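Local atomic coordinates of serine--tRNA ligase, cytoplasmic (Candida albicans, PDB entry 3QO8), a protein that catalyses the attachment of serine to tRNA(Ser), first activating serine with ATP to Ser-AMP and then passing it to the acceptor end of the tRNA. Residues V217-K220 / Q226-E229; L231-V234 / D239-Y242; Q303-E308 / W313-R318. All coordinates share one frame; numbering follows the deposited sequence. Where two conformers were deposited one is given.

Contact 1. Residues V217-K220 / Q226-E229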
loop_
_atom_site.group_PDB
_atom_site.type_symbol
_atom_site.label_atom_id
_atom_site.label_comp_id
_atom_site.label_asym_id
_atom_site.label_seq_id
_atom_site.Cartn_x
_atom_site.Cartn_y
_atom_site.Cartn_z
ATOM N N VAL A 217 -8.195 4.651 -15.892
ATOM C CA VAL A 217 -8.008 3.216 -16.075
ATOM C C VAL A 217 -8.872 2.419 -15.090
ATOM O O VAL A 217 -9.490 1.412 -15.457
ATOM C CB VAL A 217 -6.520 2.795 -15.926
ATOM C CG1 VAL A 217 -6.319 1.388 -16.458
ATOM C CG2 VAL A 217 -5.618 3.761 -16.662
ATOM N N MET A 218 -8.915 2.864 -13.840
ATOM C CA MET A 218 -9.708 2.160 -12.833
ATOM C C MET A 218 -11.171 2.129 -13.274
ATOM O O MET A 218 -11.856 1.106 -13.168
ATOM C CB MET A 218 -9.560 2.833 -11.458
ATOM C CG MET A 218 -10.426 2.209 -10.358
ATOM S SD MET A 218 -10.000 0.495 -9.953
ATOM C CE MET A 218 -8.639 0.794 -8.815
ATOM N N ALA A 219 -11.636 3.253 -13.801
ATOM C CA ALA A 219 -13.023 3.379 -14.232
ATOM C C ALA A 219 -13.379 2.367 -15.324
ATOM O O ALA A 219 -14.547 2.038 -15.506
ATOM C CB ALA A 219 -13.304 4.806 -14.695
ATOM N N LYS A 220 -12.381 1.848 -16.036
ATOM C CA LYS A 220 -12.669 0.876 -17.091
ATOM C C LYS A 220 -12.803 -0.558 -16.569
ATOM O O LYS A 220 -13.248 -1.456 -17.291
ATOM C CB LYS A 220 -11.624 0.933 -18.206
ATOM C CG LYS A 220 -11.609 2.243 -19.000
ATOM C CD LYS A 220 -10.861 2.059 -20.315
ATOM C CE LYS A 220 -10.628 3.374 -21.045
ATOM N NZ LYS A 220 -9.246 3.894 -20.820
ATOM N N GLN A 226 -18.197 0.314 -6.561
ATOM C CA GLN A 226 -16.875 0.182 -5.961
ATOM C C GLN A 226 -16.285 1.563 -5.652
ATOM O O GLN A 226 -15.652 1.758 -4.613
ATOM C CB GLN A 226 -15.947 -0.664 -6.845
ATOM C CG GLN A 226 -16.420 -2.117 -6.986
ATOM C CD GLN A 226 -15.544 -2.964 -7.902
ATOM O OE1 GLN A 226 -15.837 -3.124 -9.093
ATOM N NE2 GLN A 226 -14.474 -3.524 -7.345
ATOM N N PHE A 227 -16.513 2.530 -6.537
ATOM C CA PHE A 227 -16.036 3.883 -6.283
ATOM C C PHE A 227 -16.724 4.505 -5.068
ATOM O O PHE A 227 -16.151 5.356 -4.386
ATOM C CB PHE A 227 -16.225 4.769 -7.513
ATOM C CG PHE A 227 -15.239 4.493 -8.614
ATOM C CD1 PHE A 227 -14.005 5.120 -8.627
ATOM C CD2 PHE A 227 -15.545 3.603 -9.631
ATOM C CE1 PHE A 227 -13.095 4.869 -9.636
ATOM C CE2 PHE A 227 -14.640 3.348 -10.642
ATOM C CZ PHE A 227 -13.413 3.983 -10.646
ATOM N N ASP A 228 -17.948 4.062 -4.794
ATOM C CA ASP A 228 -18.760 4.641 -3.723
ATOM C C ASP A 228 -18.389 4.184 -2.309
ATOM O O ASP A 228 -18.249 5.001 -1.405
ATOM C CB ASP A 228 -20.250 4.380 -3.977
ATOM C CG ASP A 228 -20.798 5.200 -5.131
ATOM O OD1 ASP A 228 -20.300 6.324 -5.353
ATOM O OD2 ASP A 228 -21.728 4.721 -5.816
ATOM N N GLU A 229 -18.240 2.882 -2.107
ATOM C CA GLU A 229 -18.024 2.387 -0.753
ATOM C C GLU A 229 -16.825 1.461 -0.612
ATOM O O GLU A 229 -16.629 0.854 0.445
ATOM C CB GLU A 229 -19.286 1.688 -0.232
ATOM C CG GLU A 229 -19.720 0.482 -1.047
ATOM C CD GLU A 229 -21.046 -0.093 -0.573
ATOM O OE1 GLU A 229 -21.702 0.542 0.284
ATOM O OE2 GLU A 229 -21.431 -1.180 -1.056
#
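Phe227 meets Met218 and Ala219 through the far end of its ring, an example of one aromatic group bridging residues 217-220 and helix 224-229, whose backbones stay well apart. The nearest CA atoms, those of Ala219 and Phe227, are 8.5 Å from each other, and the phenylalanine side chain spans most of that gap. Its CZ reaches Met218 CG at 3.5 Å, an oblique approach in which the two side chains slide past one another in opposite directions. Ala219 is met differently: its CA lies at the ring edge, near the ring plane, 3.7 Å from Phe227 CZ, with CB 4.1 Å from the same CZ. Met218 turns its CG anti to the backbone N (chi1 177°), which puts that methylene, rather than the sulfur, against the ring. Beyond it the chain bends at chi2 (64°) and chi3 (83°), carrying CE off the phenyl group to pack on Tyr242. Tyr242 also meets the Phe227 ring edge-to-face, while Leu231 packs on Met218. The contact lies beside the active site: the side chain of Met218 is about 8 Å from that of Thr246, which probably binds serine. Between the two segments the chemistry is entirely apolar, burying 111 Å² by dispersion and exclusion of water, and their relative placing probably depends here on shape more than on directed bonds.

Contact 2. Residues L231-V234 / D239-Y242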
loop_
_atom_site.group_PDB
_atom_site.type_symbol
_atom_site.label_atom_id
_atom_site.label_comp_id
_atom_site.label_asym_id
_atom_site.label_seq_id
_atom_site.Cartn_x
_atom_site.Cartn_y
_atom_site.Cartn_z
ATOM N N LEU A 231 -13.372 2.034 -2.647
ATOM C CA LEU A 231 -12.027 2.500 -3.005
ATOM C C LEU A 231 -11.557 3.740 -2.262
ATOM O O LEU A 231 -12.287 4.723 -2.141
ATOM C CB LEU A 231 -11.920 2.754 -4.509
ATOM C CG LEU A 231 -12.166 1.542 -5.406
ATOM C CD1 LEU A 231 -12.072 1.959 -6.863
ATOM C CD2 LEU A 231 -11.168 0.435 -5.087
ATOM N N TYR A 232 -10.318 3.693 -1.783
ATOM C CA TYR A 232 -9.714 4.854 -1.174
ATOM C C TYR A 232 -9.180 5.714 -2.292
ATOM O O TYR A 232 -8.525 5.215 -3.212
ATOM C CB TYR A 232 -8.524 4.460 -0.305
ATOM C CG TYR A 232 -8.866 3.809 1.009
ATOM C CD1 TYR A 232 -9.108 4.576 2.140
ATOM C CD2 TYR A 232 -8.920 2.432 1.120
ATOM C CE1 TYR A 232 -9.406 3.988 3.349
ATOM C CE2 TYR A 232 -9.213 1.825 2.325
ATOM C CZ TYR A 232 -9.452 2.610 3.435
ATOM O OH TYR A 232 -9.741 2.008 4.633
ATOM N N LYS A 233 -9.421 7.011 -2.202
ATOM C CA LYS A 233 -8.829 7.946 -3.146
ATOM C C LYS A 233 -7.475 8.450 -2.614
ATOM O O LYS A 233 -7.296 8.627 -1.410
ATOM C CB LYS A 233 -9.804 9.100 -3.403
ATOM C CG LYS A 233 -9.403 10.025 -4.541
ATOM C CD LYS A 233 -10.448 11.106 -4.781
ATOM C CE LYS A 233 -11.740 10.515 -5.318
ATOM N NZ LYS A 233 -12.792 11.557 -5.529
ATOM N N VAL A 234 -6.515 8.653 -3.513
ATOM C CA VAL A 234 -5.194 9.126 -3.135
ATOM C C VAL A 234 -5.006 10.545 -3.662
ATOM O O VAL A 234 -5.280 10.805 -4.825
ATOM C CB VAL A 234 -4.102 8.199 -3.722
ATOM C CG1 VAL A 234 -2.737 8.779 -3.516
ATOM C CG2 VAL A 234 -4.190 6.811 -3.084
ATOM N N ASP A 239 -3.232 16.064 -8.413
ATOM C CA ASP A 239 -3.812 14.896 -9.069
ATOM C C ASP A 239 -4.420 13.931 -8.053
ATOM O O ASP A 239 -4.192 14.046 -6.847
ATOM C CB ASP A 239 -2.764 14.161 -9.914
ATOM C CG ASP A 239 -2.163 15.038 -11.003
ATOM O OD1 ASP A 239 -2.918 15.488 -11.895
ATOM O OD2 ASP A 239 -0.933 15.264 -10.975
ATOM N N GLU A 240 -5.197 12.980 -8.553
ATOM C CA GLU A 240 -5.787 11.952 -7.710
ATOM C C GLU A 240 -5.575 10.601 -8.364
ATOM O O GLU A 240 -5.568 10.493 -9.590
ATOM C CB GLU A 240 -7.285 12.203 -7.528
ATOM C CG GLU A 240 -7.619 13.535 -6.875
ATOM C CD GLU A 240 -9.114 13.818 -6.851
ATOM O OE1 GLU A 240 -9.892 12.957 -7.317
ATOM O OE2 GLU A 240 -9.510 14.905 -6.372
ATOM N N LYS A 241 -5.391 9.579 -7.537
ATOM C CA LYS A 241 -5.347 8.203 -7.991
ATOM C C LYS A 241 -6.238 7.402 -7.037
ATOM O O LYS A 241 -6.730 7.928 -6.044
ATOM C CB LYS A 241 -3.901 7.666 -7.989
ATOM C CG LYS A 241 -2.906 8.530 -8.807
ATOM C CD LYS A 241 -1.522 7.898 -8.832
ATOM C CE LYS A 241 -0.515 8.793 -9.573
ATOM N NZ LYS A 241 -0.868 9.028 -11.007
ATOM N N TYR A 242 -6.453 6.136 -7.343
ATOM C CA TYR A 242 -7.137 5.249 -6.414
ATOM C C TYR A 242 -6.192 4.156 -5.932
ATOM O O TYR A 242 -5.339 3.694 -6.684
ATOM C CB TYR A 242 -8.352 4.620 -7.092
ATOM C CG TYR A 242 -9.472 5.604 -7.318
ATOM C CD1 TYR A 242 -10.469 5.777 -6.371
ATOM C CD2 TYR A 242 -9.517 6.384 -8.466
ATOM C CE1 TYR A 242 -11.490 6.685 -6.564
ATOM C CE2 TYR A 242 -10.534 7.297 -8.668
ATOM C CZ TYR A 242 -11.518 7.444 -7.717
ATOM O OH TYR A 242 -12.535 8.352 -7.919
#
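Lys233 shares one face of a beta hairpin with Tyr242, its non-hydrogen-bonded partner, and illustrates how a long side chain can serve two neighbours on the opposing strand. From CB, a chi1 of -170° swings CG away from the backbone N and past Lys241 O at 3.7 Å. CD comes next, 3.2 Å from Glu240 OE1. A bend at chi3 (-68°) then brings CE alongside the phenol, 3.5 Å from Tyr242 OH, the two side chains pointing the same way. At the tip, NZ makes a long salt bridge of 3.7 Å with Glu240 OE1, an oxygen whose stronger partner is Lys215. Leu231 crosses the same tyrosine at about a right angle, its CB 3.8 Å from Tyr242 CD1. Val234 and Lys241, whose side chains are on the opposite face, form the hydrogen-bonded pair: Val234 N donates to Lys241 O at 2.6 Å, and Lys241 N returns a bond to Val234 O at 3.0 Å. Strand 239-243 is the middle member of a three-stranded antiparallel sheet, with 212-214 on its other side and helix 215-218 touching Leu231 and Tyr242; Lys233 extends the sheet by pairing with a strand of the second subunit.

Contact 3. Residues Q303-E308 / W313-R318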
loop_
_atom_site.group_PDB
_atom_site.type_symbol
_atom_site.label_atom_id
_atom_site.label_comp_id
_atom_site.label_asym_id
_atom_site.label_seq_id
_atom_site.Cartn_x
_atom_site.Cartn_y
_atom_site.Cartn_z
ATOM N N GLN A 303 -5.368 -15.338 -8.963
ATOM C CA GLN A 303 -5.270 -15.940 -10.296
ATOM C C GLN A 303 -5.923 -15.005 -11.299
ATOM O O GLN A 303 -7.079 -14.616 -11.124
ATOM C CB GLN A 303 -6.035 -17.265 -10.363
ATOM C CG GLN A 303 -5.558 -18.336 -9.435
ATOM C CD GLN A 303 -6.371 -19.606 -9.617
ATOM O OE1 GLN A 303 -6.316 -20.237 -10.668
ATOM N NE2 GLN A 303 -7.147 -19.965 -8.605
ATOM N N PHE A 304 -5.209 -14.638 -12.358
ATOM C CA PHE A 304 -5.854 -13.859 -13.399
ATOM C C PHE A 304 -5.503 -14.470 -14.743
ATOM O O PHE A 304 -4.325 -14.670 -15.061
ATOM C CB PHE A 304 -5.475 -12.368 -13.375
ATOM C CG PHE A 304 -6.295 -11.538 -14.345
ATOM C CD1 PHE A 304 -7.480 -10.932 -13.930
ATOM C CD2 PHE A 304 -5.926 -11.432 -15.672
ATOM C CE1 PHE A 304 -8.253 -10.199 -14.818
ATOM C CE2 PHE A 304 -6.699 -10.702 -16.578
ATOM C CZ PHE A 304 -7.861 -10.089 -16.152
ATOM N N VAL A 305 -6.528 -14.759 -15.532
ATOM C CA VAL A 305 -6.338 -15.520 -16.758
ATOM C C VAL A 305 -7.096 -14.904 -17.916
ATOM O O VAL A 305 -8.231 -14.467 -17.761
ATOM C CB VAL A 305 -6.812 -16.986 -16.590
ATOM C CG1 VAL A 305 -6.548 -17.779 -17.873
ATOM C CG2 VAL A 305 -6.120 -17.641 -15.403
ATOM N N LEU A 306 -6.446 -14.874 -19.075
ATOM C CA LEU A 306 -7.078 -14.482 -20.318
ATOM C C LEU A 306 -7.070 -15.705 -21.211
ATOM O O LEU A 306 -6.055 -16.397 -21.321
ATOM C CB LEU A 306 -6.287 -13.344 -20.986
ATOM C CG LEU A 306 -6.098 -12.026 -20.239
ATOM C CD1 LEU A 306 -5.003 -12.156 -19.202
ATOM C CD2 LEU A 306 -5.700 -10.914 -21.225
ATOM N N THR A 307 -8.206 -15.986 -21.839
ATOM C CA THR A 307 -8.340 -17.142 -22.695
ATOM C C THR A 307 -9.137 -16.763 -23.935
ATOM O O THR A 307 -9.736 -15.690 -23.997
ATOM C CB THR A 307 -9.188 -18.267 -22.030
ATOM O OG1 THR A 307 -10.572 -17.892 -22.055
ATOM C CG2 THR A 307 -8.785 -18.504 -20.580
ATOM N N GLU A 308 -9.177 -17.678 -24.897
ATOM C CA GLU A 308 -10.101 -17.567 -26.015
ATOM C C GLU A 308 -11.531 -17.693 -25.511
ATOM O O GLU A 308 -11.795 -18.422 -24.549
ATOM C CB GLU A 308 -9.830 -18.660 -27.042
ATOM C CG GLU A 308 -8.403 -18.704 -27.532
ATOM C CD GLU A 308 -8.249 -19.603 -28.737
ATOM O OE1 GLU A 308 -7.453 -20.558 -28.666
ATOM O OE2 GLU A 308 -8.925 -19.352 -29.757
ATOM N N TRP A 313 -14.900 -21.400 -20.166
ATOM C CA TRP A 313 -15.644 -22.218 -19.222
ATOM C C TRP A 313 -14.814 -23.387 -18.682
ATOM O O TRP A 313 -14.874 -23.708 -17.496
ATOM C CB TRP A 313 -17.002 -22.640 -19.799
ATOM C CG TRP A 313 -17.820 -21.421 -20.119
ATOM C CD1 TRP A 313 -18.095 -20.917 -21.359
ATOM C CD2 TRP A 313 -18.408 -20.508 -19.177
ATOM N NE1 TRP A 313 -18.836 -19.762 -21.248
ATOM C CE2 TRP A 313 -19.043 -19.491 -19.920
ATOM C CE3 TRP A 313 -18.460 -20.455 -17.781
ATOM C CZ2 TRP A 313 -19.732 -18.440 -19.314
ATOM C CZ3 TRP A 313 -19.139 -19.404 -17.179
ATOM C CH2 TRP A 313 -19.770 -18.416 -17.945
ATOM N N GLU A 314 -14.015 -23.995 -19.544
ATOM C CA GLU A 314 -13.055 -25.002 -19.107
ATOM C C GLU A 314 -11.998 -24.378 -18.182
ATOM O O GLU A 314 -11.594 -24.977 -17.189
ATOM C CB GLU A 314 -12.388 -25.643 -20.326
ATOM C CG GLU A 314 -11.357 -26.709 -20.006
ATOM C CD GLU A 314 -10.687 -27.266 -21.257
ATOM O OE1 GLU A 314 -10.171 -26.467 -22.075
ATOM O OE2 GLU A 314 -10.681 -28.506 -21.423
ATOM N N GLU A 315 -11.558 -23.165 -18.500
ATOM C CA GLU A 315 -10.571 -22.499 -17.653
ATOM C C GLU A 315 -11.132 -22.198 -16.265
ATOM O O GLU A 315 -10.421 -22.327 -15.265
ATOM C CB GLU A 315 -10.087 -21.199 -18.285
ATOM C CG GLU A 315 -8.919 -20.563 -17.513
ATOM C CD GLU A 315 -7.648 -21.398 -17.568
ATOM O OE1 GLU A 315 -7.462 -22.141 -18.557
ATOM O OE2 GLU A 315 -6.827 -21.304 -16.625
ATOM N N PHE A 316 -12.399 -21.777 -16.214
ATOM C CA PHE A 316 -13.075 -21.499 -14.938
ATOM C C PHE A 316 -12.985 -22.723 -14.020
ATOM O O PHE A 316 -12.675 -22.601 -12.830
ATOM C CB PHE A 316 -14.547 -21.124 -15.204
ATOM C CG PHE A 316 -15.381 -20.919 -13.956
ATOM C CD1 PHE A 316 -15.512 -19.665 -13.391
ATOM C CD2 PHE A 316 -16.073 -21.981 -13.380
ATOM C CE1 PHE A 316 -16.298 -19.464 -12.253
ATOM C CE2 PHE A 316 -16.858 -21.793 -12.230
ATOM C CZ PHE A 316 -16.976 -20.534 -11.675
ATOM N N ASP A 317 -13.259 -23.905 -14.572
ATOM C CA ASP A 317 -13.168 -25.140 -13.783
ATOM C C ASP A 317 -11.729 -25.393 -13.316
ATOM O O ASP A 317 -11.489 -25.801 -12.172
ATOM C CB ASP A 317 -13.694 -26.344 -14.566
ATOM C CG ASP A 317 -15.206 -26.332 -14.715
ATOM O OD1 ASP A 317 -15.896 -25.708 -13.883
ATOM O OD2 ASP A 317 -15.708 -26.955 -15.669
ATOM N N ARG A 318 -10.771 -25.137 -14.200
ATOM C CA ARG A 318 -9.356 -25.287 -13.883
ATOM C C ARG A 318 -8.947 -24.368 -12.727
ATOM O O ARG A 318 -8.194 -24.757 -11.834
ATOM C CB ARG A 318 -8.538 -24.966 -15.132
ATOM C CG ARG A 318 -7.106 -25.455 -15.120
ATOM C CD ARG A 318 -6.541 -25.487 -16.541
ATOM N NE ARG A 318 -7.163 -26.531 -17.352
ATOM C CZ ARG A 318 -7.750 -26.334 -18.530
ATOM N NH1 ARG A 318 -7.813 -25.120 -19.067
ATOM N NH2 ARG A 318 -8.281 -27.363 -19.178
#
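The Glu315 carboxylate lies against Val305, its OE2 3.7 Å from CG1 and 3.9 Å from CG2 of that valine. Its other oxygen, OE1, is approached from above the carboxylate plane by Arg318 NH1 at 3.0 Å. In this conformer the guanidinium has Glu315 OE1 and Glu314 OE1 at its edge, in plane, while Glu314 O lies over one face, offset toward the rim; the arginine was deposited in two conformers, so its grip on both glutamates is less certain. Behind the carboxylate, Glu315 CG is 3.7 Å from both Val305 CG1 and Thr307 CG2; extended at chi1 (-173°), then bent at chi2 (67°), the side chain brings this methylene down onto the strand. The setting is a strand followed closely by a helix within the class II synthetase core: strand 297-307, an antiparallel pair with 269-278 consistent with motif 2 of these enzymes, is covered by helix 312-329. Arg270 of that neighbouring strand forms a salt bridge with Glu315 OE2, which probably steadies the charge of this buried acid. Thr307 CG2 also lies 3.8 Å from Glu315 CB, and Thr307 OG1 donates to Glu308 O from above the carbonyl plane.

Overall arrangement
From the N terminus, contact 1 comes first and closes the short connection between residues 217-220 and 226-229. The chain then runs directly into contact 2, which closes the hairpin turn between strands 233-236 and 239-243. Contact 3 comes later, joining strand 297-307 to helix 312-329 over a brief link. The three follow in series, with neither nesting nor crossing. Contacts 1 and 2 nonetheless form one neighbourhood, since Gln226 O probably accepts a hydrogen bond from Leu231 N, and they tie two short helices to the small sheet that reaches the second subunit. Contact 3 belongs to the large sheet, its centre about 30 Å from that of contact 2, on the opposite side of the chain's centre.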